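Local coordinates for serine acetyltransferase (Entamoeba histolytica, PDB 3Q1X), which probably catalyses the transfer of an acetyl group to the hydroxyl of L-serine, the step that commits serine to cysteine biosynthesis, at residues Pro128-Gln131 with Ala132-Val135; Val34-Glu37 with Leu38-Arg42; Leu120-Ile124 with Arg125-Gly129; Met154-Ser157 with Val158-Tyr161. All coordinates share one frame; numbering follows the deposited sequence.

Contact 1 (Pro128-Gln131 with Ala132-Val135); sequences PGFQ and AVIV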
loop_
_atom_site.group_PDB
_atom_site.type_symbol
_atom_site.label_atom_id
_atom_site.label_comp_id
_atom_site.label_asym_id
_atom_site.label_seq_id
_atom_site.Cartn_x
_atom_site.Cartn_y
_atom_site.Cartn_z
ATOM N N PRO A 128 -0.860 -2.017 11.593
ATOM C CA PRO A 128 0.131 -1.409 10.697
ATOM C C PRO A 128 0.719 -0.086 11.216
ATOM O O PRO A 128 1.913 0.175 11.033
ATOM C CB PRO A 128 -0.644 -1.199 9.384
ATOM C CG PRO A 128 -2.080 -1.127 9.801
ATOM C CD PRO A 128 -2.215 -2.009 11.010
ATOM N N GLY A 129 -0.119 0.745 11.843
ATOM C CA GLY A 129 0.368 1.948 12.526
ATOM C C GLY A 129 1.476 1.619 13.517
ATOM O O GLY A 129 2.455 2.360 13.623
ATOM N N PHE A 130 1.336 0.494 14.219
ATOM C CA PHE A 130 2.342 0.092 15.209
ATOM C C PHE A 130 3.629 -0.460 14.578
ATOM O O PHE A 130 4.724 -0.147 15.037
ATOM C CB PHE A 130 1.773 -0.857 16.260
ATOM C CG PHE A 130 2.720 -1.096 17.399
ATOM C CD1 PHE A 130 3.035 -0.065 18.282
ATOM C CD2 PHE A 130 3.340 -2.331 17.555
ATOM C CE1 PHE A 130 3.939 -0.268 19.322
ATOM C CE2 PHE A 130 4.236 -2.550 18.604
ATOM C CZ PHE A 130 4.542 -1.518 19.479
ATOM N N GLN A 131 3.493 -1.236 13.503
ATOM C CA GLN A 131 4.669 -1.716 12.771
ATOM C C GLN A 131 5.499 -0.542 12.261
ATOM O O GLN A 131 6.725 -0.532 12.362
ATOM C CB GLN A 131 4.264 -2.625 11.607
ATOM C CG GLN A 131 3.240 -3.708 11.970
ATOM C CD GLN A 131 3.662 -4.537 13.174
ATOM O OE1 GLN A 131 4.785 -5.046 13.222
ATOM N NE2 GLN A 131 2.772 -4.673 14.153
ATOM N N ALA A 132 4.803 0.470 11.752
ATOM C CA ALA A 132 5.433 1.668 11.216
ATOM C C ALA A 132 6.194 2.422 12.309
ATOM O O ALA A 132 7.340 2.809 12.118
ATOM C CB ALA A 132 4.378 2.568 10.611
ATOM N N VAL A 133 5.545 2.618 13.454
ATOM C CA VAL A 133 6.150 3.386 14.543
ATOM C C VAL A 133 7.384 2.707 15.135
ATOM O O VAL A 133 8.329 3.401 15.496
ATOM C CB VAL A 133 5.121 3.820 15.642
ATOM C CG1 VAL A 133 4.069 4.749 15.052
ATOM C CG2 VAL A 133 4.490 2.647 16.320
ATOM N N ILE A 134 7.375 1.369 15.203
ATOM C CA ILE A 134 8.541 0.579 15.621
ATOM C C ILE A 134 9.772 0.930 14.796
ATOM O O ILE A 134 10.845 1.191 15.335
ATOM C CB ILE A 134 8.292 -0.943 15.484
ATOM C CG1 ILE A 134 7.292 -1.453 16.521
ATOM C CG2 ILE A 134 9.587 -1.721 15.608
ATOM C CD1 ILE A 134 6.922 -2.935 16.340
ATOM N N VAL A 135 9.603 0.912 13.479
ATOM C CA VAL A 135 10.700 1.188 12.575
ATOM C C VAL A 135 11.008 2.688 12.593
ATOM O O VAL A 135 12.168 3.074 12.671
ATOM C CB VAL A 135 10.418 0.639 11.166
ATOM C CG1 VAL A 135 11.549 0.969 10.227
ATOM C CG2 VAL A 135 10.175 -0.884 11.217
#
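The shortest polar bond between the two segments runs from Ala-132 N to Pro-128 O, 3.0 Å, and closes the first turn of helix 128-144. Val-133 N to Gly-129 O and Ile-134 N to Phe-130 O continue the ladder, whereas Val-135 N to Gln-131 O, at 3.4 Å, is weak. The main side-chain contact joins Phe-130 to Ile-134. With CG1 beside the backbone N (chi1 -71°), Ile-134 lays that carbon over one face of the Phe-130 ring, 4.1 Å from the centroid and displaced toward the rim, a CH-pi contact. The extended chi2 (175°) then carries CD1 to Phe-130 CE2 at 3.5 Å. The side chains of Val-133 and Phe-130 cross at about a right angle, with Val-133 CG2 3.6 Å from Phe-130 CD1, and Leu-103 and Leu-107 of helix 82-113 touch the ring. Gln-131, bent at chi2 (-52°), offers OE1 to Arg-42 NH1, while NE2 serves both Ile-124 O and Tyr-127 O. With both ends of the amide bonded, its rotation is fixed. Ala-132 and Val-135 turn to helix 150-162, packing on Val-158. Proline suits the first turn, where its missing N-H costs no helical bond, and the whole is typical of a buried alpha-helix in the helical domain that accompanies the left-handed beta-helix of serine acetyltransferases.

Contact 2 (Val34-Glu37 with Leu38-Arg42); sequences VFTE and LQKLR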
loop_
_atom_site.group_PDB
_atom_site.type_symbol
_atom_site.label_atom_id
_atom_site.label_comp_id
_atom_site.label_asym_id
_atom_site.label_seq_id
_atom_site.Cartn_x
_atom_site.Cartn_y
_atom_site.Cartn_z
ATOM N N VAL A 34 8.804 -10.583 7.416
ATOM C CA VAL A 34 8.656 -9.226 6.891
ATOM C C VAL A 34 10.046 -8.626 6.659
ATOM O O VAL A 34 11.052 -9.253 7.005
ATOM C CB VAL A 34 7.821 -8.328 7.840
ATOM C CG1 VAL A 34 6.376 -8.834 7.931
ATOM C CG2 VAL A 34 8.457 -8.236 9.217
ATOM N N PHE A 35 10.109 -7.425 6.083
ATOM C CA PHE A 35 11.401 -6.771 5.850
ATOM C C PHE A 35 12.302 -6.721 7.088
ATOM O O PHE A 35 11.826 -6.648 8.230
ATOM C CB PHE A 35 11.238 -5.393 5.196
ATOM C CG PHE A 35 10.546 -4.366 6.057
ATOM C CD1 PHE A 35 11.286 -3.485 6.833
ATOM C CD2 PHE A 35 9.161 -4.229 6.025
ATOM C CE1 PHE A 35 10.654 -2.507 7.604
ATOM C CE2 PHE A 35 8.514 -3.260 6.798
ATOM C CZ PHE A 35 9.264 -2.396 7.585
ATOM N N THR A 36 13.608 -6.747 6.839
ATOM C CA THR A 36 14.595 -7.091 7.865
ATOM C C THR A 36 14.475 -6.271 9.147
ATOM O O THR A 36 14.407 -6.849 10.234
ATOM C CB THR A 36 16.041 -7.033 7.323
ATOM O OG1 THR A 36 16.126 -7.792 6.114
ATOM C CG2 THR A 36 17.022 -7.608 8.338
ATOM N N GLU A 37 14.420 -4.944 9.011
ATOM C CA GLU A 37 14.420 -4.042 10.164
ATOM C C GLU A 37 13.234 -4.307 11.091
ATOM O O GLU A 37 13.409 -4.386 12.299
ATOM C CB GLU A 37 14.470 -2.572 9.735
ATOM C CG GLU A 37 15.720 -2.174 8.921
ATOM C CD GLU A 37 15.544 -2.315 7.414
ATOM O OE1 GLU A 37 14.739 -3.162 6.955
ATOM O OE2 GLU A 37 16.220 -1.566 6.670
ATOM N N LEU A 38 12.042 -4.468 10.511
ATOM C CA LEU A 38 10.845 -4.814 11.278
ATOM C C LEU A 38 10.924 -6.218 11.878
ATOM O O LEU A 38 10.618 -6.389 13.050
ATOM C CB LEU A 38 9.573 -4.669 10.432
ATOM C CG LEU A 38 8.216 -4.845 11.134
ATOM C CD1 LEU A 38 8.018 -3.834 12.278
ATOM C CD2 LEU A 38 7.082 -4.740 10.118
ATOM N N GLN A 39 11.351 -7.197 11.081
ATOM C CA GLN A 39 11.503 -8.586 11.537
ATOM C C GLN A 39 12.350 -8.648 12.810
ATOM O O GLN A 39 11.952 -9.255 13.808
ATOM C CB GLN A 39 12.125 -9.435 10.417
ATOM C CG GLN A 39 12.275 -10.921 10.731
ATOM C CD GLN A 39 10.991 -11.709 10.552
ATOM O OE1 GLN A 39 9.943 -11.154 10.230
ATOM N NE2 GLN A 39 11.071 -13.014 10.757
ATOM N N LYS A 40 13.501 -7.982 12.765
ATOM C CA LYS A 40 14.449 -7.967 13.876
ATOM C C LYS A 40 13.935 -7.187 15.080
ATOM O O LYS A 40 13.999 -7.679 16.200
ATOM C CB LYS A 40 15.825 -7.467 13.418
ATOM C CG LYS A 40 16.594 -8.458 12.532
ATOM C CD LYS A 40 16.398 -9.888 13.022
ATOM C CE LYS A 40 17.193 -10.901 12.219
ATOM N NZ LYS A 40 16.584 -12.250 12.384
ATOM N N LEU A 41 13.405 -5.987 14.849
ATOM C CA LEU A 41 12.955 -5.136 15.946
ATOM C C LEU A 41 11.736 -5.717 16.664
ATOM O O LEU A 41 11.589 -5.545 17.879
ATOM C CB LEU A 41 12.683 -3.708 15.472
ATOM C CG LEU A 41 13.877 -2.817 15.114
ATOM C CD1 LEU A 41 13.430 -1.625 14.286
ATOM C CD2 LEU A 41 14.608 -2.352 16.369
ATOM N N ARG A 42 10.882 -6.411 15.909
ATOM C CA ARG A 42 9.742 -7.139 16.492
ATOM C C ARG A 42 10.218 -8.159 17.544
ATOM O O ARG A 42 9.667 -8.224 18.643
ATOM C CB ARG A 42 8.857 -7.785 15.399
ATOM C CG ARG A 42 8.149 -6.752 14.484
ATOM C CD ARG A 42 6.754 -7.106 13.929
ATOM N NE ARG A 42 6.738 -8.209 12.975
ATOM C CZ ARG A 42 5.797 -8.456 12.052
ATOM N NH1 ARG A 42 4.749 -7.652 11.841
ATOM N NH2 ARG A 42 5.927 -9.526 11.297
#
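Gln-39 and Val-34 show how a side chain within a helix can hold the chain that leads into it. From the start the glutamine lies close to backbone oxygens: Gln-39 CB sits 3.5 Å from Thr-36 O and nearly as close to Phe-35 O. CG stands opposite the backbone N (chi1 -177°), and a bend at chi2 turns the amide back toward the preceding loop. There OE1 accepts the N-H of Val-34 at 3.1 Å, a nearly straight bond whose donor lies well above the carbonyl plane. At the very tip, NE2 goes to Lys-32 O, so both ends of the amide bind loop backbone. Phe-35 occupies the N-cap position of helix 36-45, and the glutamine bonds thus lie just ahead of the helix start, while the regular ladder begins with Gln-39 N to Phe-35 O, 2.9 Å. The Phe-35 ring is covered on one face by Leu-38 CB, 3.9 Å from its centroid, a CH-pi contact set slightly toward the rim. Leu-38 CD2 also reaches Val-34 CG2, again at 3.9 Å. That same CG2 lies over a face of the Arg-42 guanidinium, and Val-34 CG1 and CG2 are each 3.5 Å from Arg-42 NH2; the valine and arginine side chains cross at about a right angle. With NH1 already engaged by Gln-131 OE1, the valine packs against the NH2 side. Lys-40 directs its NZ to a salt bridge with Glu-64, and Glu-37 OE2 bonds Tyr-150 OH.

Contact 3 (Leu120-Ile124 with Arg125-Gly129); sequences LSLII and RCYPG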
loop_
_atom_site.group_PDB
_atom_site.type_symbol
_atom_site.label_atom_id
_atom_site.label_comp_id
_atom_site.label_asym_id
_atom_site.label_seq_id
_atom_site.Cartn_x
_atom_site.Cartn_y
_atom_site.Cartn_z
ATOM N N LEU A 120 -3.507 -6.046 23.623
ATOM C CA LEU A 120 -2.239 -5.552 23.079
ATOM C C LEU A 120 -1.605 -6.541 22.111
ATOM O O LEU A 120 -0.992 -6.129 21.132
ATOM C CB LEU A 120 -1.242 -5.173 24.189
ATOM C CG LEU A 120 -1.650 -4.037 25.137
ATOM C CD1 LEU A 120 -0.466 -3.522 25.917
ATOM C CD2 LEU A 120 -2.283 -2.881 24.387
ATOM N N SER A 121 -1.773 -7.835 22.384
ATOM C CA SER A 121 -1.189 -8.877 21.540
ATOM C C SER A 121 -1.504 -8.720 20.049
ATOM O O SER A 121 -0.632 -8.964 19.234
ATOM C CB SER A 121 -1.527 -10.299 22.028
ATOM O OG SER A 121 -2.863 -10.657 21.771
ATOM N N LEU A 122 -2.731 -8.315 19.695
ATOM C CA LEU A 122 -3.106 -8.170 18.274
ATOM C C LEU A 122 -2.499 -6.921 17.635
ATOM O O LEU A 122 -2.158 -6.914 16.441
ATOM C CB LEU A 122 -4.628 -8.151 18.093
ATOM C CG LEU A 122 -5.057 -8.351 16.633
ATOM C CD1 LEU A 122 -4.597 -9.729 16.119
ATOM C CD2 LEU A 122 -6.546 -8.192 16.496
ATOM N N ILE A 123 -2.372 -5.866 18.439
ATOM C CA ILE A 123 -1.734 -4.630 18.008
ATOM C C ILE A 123 -0.264 -4.873 17.704
ATOM O O ILE A 123 0.238 -4.485 16.640
ATOM C CB ILE A 123 -1.920 -3.510 19.068
ATOM C CG1 ILE A 123 -3.408 -3.371 19.419
ATOM C CG2 ILE A 123 -1.352 -2.190 18.551
ATOM C CD1 ILE A 123 -3.726 -2.303 20.470
ATOM N N ILE A 124 0.398 -5.551 18.639
ATOM C CA ILE A 124 1.781 -5.973 18.502
ATOM C C ILE A 124 1.982 -6.845 17.268
ATOM O O ILE A 124 2.911 -6.627 16.505
ATOM C CB ILE A 124 2.255 -6.719 19.766
ATOM C CG1 ILE A 124 2.242 -5.743 20.954
ATOM C CG2 ILE A 124 3.616 -7.394 19.519
ATOM C CD1 ILE A 124 2.528 -6.347 22.309
ATOM N N ARG A 125 1.092 -7.812 17.075
ATOM C CA ARG A 125 1.257 -8.779 16.001
ATOM C C ARG A 125 1.039 -8.195 14.613
ATOM O O ARG A 125 1.742 -8.563 13.682
ATOM C CB ARG A 125 0.324 -9.972 16.210
ATOM C CG ARG A 125 0.761 -10.921 17.313
ATOM C CD ARG A 125 1.875 -11.834 16.847
ATOM N NE ARG A 125 1.462 -12.628 15.696
ATOM C CZ ARG A 125 2.273 -13.386 14.967
ATOM N NH1 ARG A 125 3.575 -13.446 15.246
ATOM N NH2 ARG A 125 1.778 -14.076 13.945
ATOM N N CYS A 126 0.073 -7.289 14.456
ATOM C CA CYS A 126 -0.353 -6.950 13.092
ATOM C C CYS A 126 -0.922 -5.557 12.841
ATOM O O CYS A 126 -1.323 -5.282 11.722
ATOM C CB CYS A 126 -1.370 -7.984 12.596
ATOM S SG CYS A 126 -3.016 -7.742 13.273
ATOM N N TYR A 127 -0.969 -4.682 13.844
ATOM C CA TYR A 127 -1.495 -3.326 13.584
ATOM C C TYR A 127 -0.468 -2.513 12.787
ATOM O O TYR A 127 0.661 -2.339 13.243
ATOM C CB TYR A 127 -1.870 -2.603 14.876
ATOM C CG TYR A 127 -3.322 -2.779 15.306
ATOM C CD1 TYR A 127 -4.077 -1.671 15.702
ATOM C CD2 TYR A 127 -3.943 -4.033 15.302
ATOM C CE1 TYR A 127 -5.396 -1.804 16.090
ATOM C CE2 TYR A 127 -5.279 -4.183 15.702
ATOM C CZ TYR A 127 -6.001 -3.056 16.082
ATOM O OH TYR A 127 -7.318 -3.174 16.480
ATOM N N PRO A 128 -0.860 -2.017 11.593
ATOM C CA PRO A 128 0.131 -1.409 10.697
ATOM C C PRO A 128 0.719 -0.086 11.216
ATOM O O PRO A 128 1.913 0.175 11.033
ATOM C CB PRO A 128 -0.644 -1.199 9.384
ATOM C CG PRO A 128 -2.080 -1.127 9.801
ATOM C CD PRO A 128 -2.215 -2.009 11.010
ATOM N N GLY A 129 -0.119 0.745 11.843
ATOM C CA GLY A 129 0.368 1.948 12.526
ATOM C C GLY A 129 1.476 1.619 13.517
ATOM O O GLY A 129 2.455 2.360 13.623
#
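Ile-123 lies over the Tyr-127 ring, with its CG1 almost exactly above the centre: 4.0 Å from the centroid and only 2° off the ring normal, a well-centred CH-pi contact. The branch methyl CG2 fills the corner where the ring joins its stem, 3.7 Å from Tyr-127 CB. Leu-122 lines the neighbouring side, its CG 4.3 Å from Tyr-127 CE2 and its CD1 3.8 Å from Cys-126 SG. Ile-123 thus covers one face of the ring, while Leu-122 borders it loosely on the CE2 side. This is a helix-to-helix junction: near Cys-126, whose phi of -152° departs from helical values, helix 120-126 passes into a break, and Tyr-127 takes the N-cap position of helix 128-144. Across the break, Tyr-127 N still bonds Ile-123 O at 3.1 Å, after Arg-125 N to Ser-121 O and Cys-126 N to Leu-122 O, both 3.0 Å. Tyr-127 OH is held by Asp-114 OD2, with a weak bond from Arg-152 of the second subunit, and the tyrosine side chain lies about 6 Å from a bound serine. Arg-125 leads away from the junction to Pro-30 O and Phe-49 O, and pairs with Glu-153 of the second subunit.

Contact 4 (Met154-Ser157 with Val158-Tyr161); sequences MMES and VHSY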
loop_
_atom_site.group_PDB
_atom_site.type_symbol
_atom_site.label_atom_id
_atom_site.label_comp_id
_atom_site.label_asym_id
_atom_site.label_seq_id
_atom_site.Cartn_x
_atom_site.Cartn_y
_atom_site.Cartn_z
ATOM N N MET A 154 14.890 2.794 4.851
ATOM C CA MET A 154 14.202 2.016 5.876
ATOM C C MET A 154 12.724 2.392 5.955
ATOM O O MET A 154 11.849 1.522 5.968
ATOM C CB MET A 154 14.870 2.243 7.229
ATOM C CG MET A 154 14.458 1.250 8.300
ATOM S SD MET A 154 15.073 1.678 9.948
ATOM C CE MET A 154 16.655 2.342 9.527
ATOM N N MET A 155 12.441 3.693 5.981
ATOM C CA MET A 155 11.046 4.142 6.041
ATOM C C MET A 155 10.260 3.896 4.745
ATOM O O MET A 155 9.030 3.761 4.776
ATOM C CB MET A 155 10.954 5.610 6.453
ATOM C CG MET A 155 11.427 5.894 7.861
ATOM S SD MET A 155 10.822 4.747 9.094
ATOM C CE MET A 155 9.071 5.153 9.116
ATOM N N GLU A 156 10.957 3.800 3.615
ATOM C CA GLU A 156 10.303 3.385 2.370
ATOM C C GLU A 156 9.884 1.902 2.380
ATOM O O GLU A 156 8.903 1.514 1.717
ATOM C CB GLU A 156 11.166 3.712 1.149
ATOM C CG GLU A 156 11.209 5.206 0.788
ATOM C CD GLU A 156 9.845 5.851 0.629
ATOM O OE1 GLU A 156 8.881 5.179 0.205
ATOM O OE2 GLU A 156 9.748 7.057 0.924
ATOM N N SER A 157 10.604 1.078 3.141
ATOM C CA SER A 157 10.139 -0.286 3.428
ATOM C C SER A 157 8.817 -0.266 4.205
ATOM O O SER A 157 7.868 -0.970 3.860
ATOM C CB SER A 157 11.190 -1.097 4.181
ATOM O OG SER A 157 12.307 -1.379 3.363
ATOM N N VAL A 158 8.764 0.561 5.248
ATOM C CA VAL A 158 7.525 0.801 5.992
ATOM C C VAL A 158 6.414 1.320 5.058
ATOM O O VAL A 158 5.289 0.807 5.072
ATOM C CB VAL A 158 7.764 1.793 7.148
ATOM C CG1 VAL A 158 6.447 2.254 7.732
ATOM C CG2 VAL A 158 8.676 1.179 8.224
ATOM N N HIS A 159 6.767 2.284 4.208
ATOM C CA HIS A 159 5.875 2.858 3.219
ATOM C C HIS A 159 5.220 1.778 2.335
ATOM O O HIS A 159 4.003 1.768 2.153
ATOM C CB HIS A 159 6.696 3.869 2.404
ATOM C CG HIS A 159 5.895 4.871 1.629
ATOM N ND1 HIS A 159 4.564 5.138 1.869
ATOM C CD2 HIS A 159 6.275 5.712 0.640
ATOM C CE1 HIS A 159 4.152 6.075 1.033
ATOM N NE2 HIS A 159 5.170 6.442 0.278
ATOM N N SER A 160 6.023 0.841 1.828
ATOM C CA SER A 160 5.511 -0.239 0.962
ATOM C C SER A 160 4.629 -1.230 1.720
ATOM O O SER A 160 3.616 -1.711 1.206
ATOM C CB SER A 160 6.670 -0.992 0.298
ATOM O OG SER A 160 7.424 -0.147 -0.559
ATOM N N TYR A 161 5.030 -1.524 2.955
ATOM C CA TYR A 161 4.331 -2.525 3.772
ATOM C C TYR A 161 2.969 -2.067 4.336
ATOM O O TYR A 161 2.043 -2.877 4.436
ATOM C CB TYR A 161 5.271 -3.031 4.881
ATOM C CG TYR A 161 4.731 -4.226 5.625
ATOM C CD1 TYR A 161 4.609 -5.466 4.990
ATOM C CD2 TYR A 161 4.325 -4.122 6.951
ATOM C CE1 TYR A 161 4.101 -6.574 5.658
ATOM C CE2 TYR A 161 3.813 -5.230 7.639
ATOM C CZ TYR A 161 3.717 -6.449 6.987
ATOM O OH TYR A 161 3.199 -7.539 7.655
HETATM O O HOH W 1 7.934 2.771 -0.942
#
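The side chains of Met-155 and Val-158 run alongside each other in the same direction on one flank of helix 150-162. The methionine curls through bends at chi2 and chi3, which bring its CE to 4.1 Å from Val-158 CG2. Next round the helix, Glu-156 and His-159 form a similar pair. Glu-156 starts beside the backbone N (chi1 -74°) and bends at chi2; His-159 swings CG to the position opposite its own N (chi1 -162°). Carboxylate and imidazole planes stand 67° apart, with Glu-156 OE1 at the ring edge, though its modelled distance to CD2 is too short to be trusted. A water joins this carboxylate to the next turn, donating to Glu-156 OE1 at 2.8 Å and to Ser-160 OG at 3.0 Å. Behind them the ladder is sound from His-159 N to Met-155 O, 2.8 Å, onward. Other partners fix the polar tips: Arg-152 forms a salt bridge with Glu-156 OE2, His-159 NE2 bonds His-180 O of the third subunit, and Ser-160 OG bonds Tyr-161 O there. Since carbonyl oxygens only accept, NE2 and OG must each donate across the subunit interface, which leaves the serine oxygen ready to accept the proton of the bridging water.

From the N terminus, contact 2 opens helix 36-45, contact 3 takes in helix 120-126 and runs into helix 128-144, contact 1 covers the first turns there and contact 4 lies on helix 150-162. Each is local, spanning about two helical turns and closing no long loop, and none encloses another; contacts 3 and 1 overlap at Pro-128 and Gly-129, where one helix passes into the next. Contact 1 touches all the others: Leu-38 and Leu-41 of contact 2 pack on it, and Met-154 of contact 4 packs on Val-135, tying consecutive helices 128-144 and 150-162 together. Phe-35 bridges contacts 2 and 4. Contacts 3 and 4, centres about 17 Å apart, do not touch, yet both reach the second subunit.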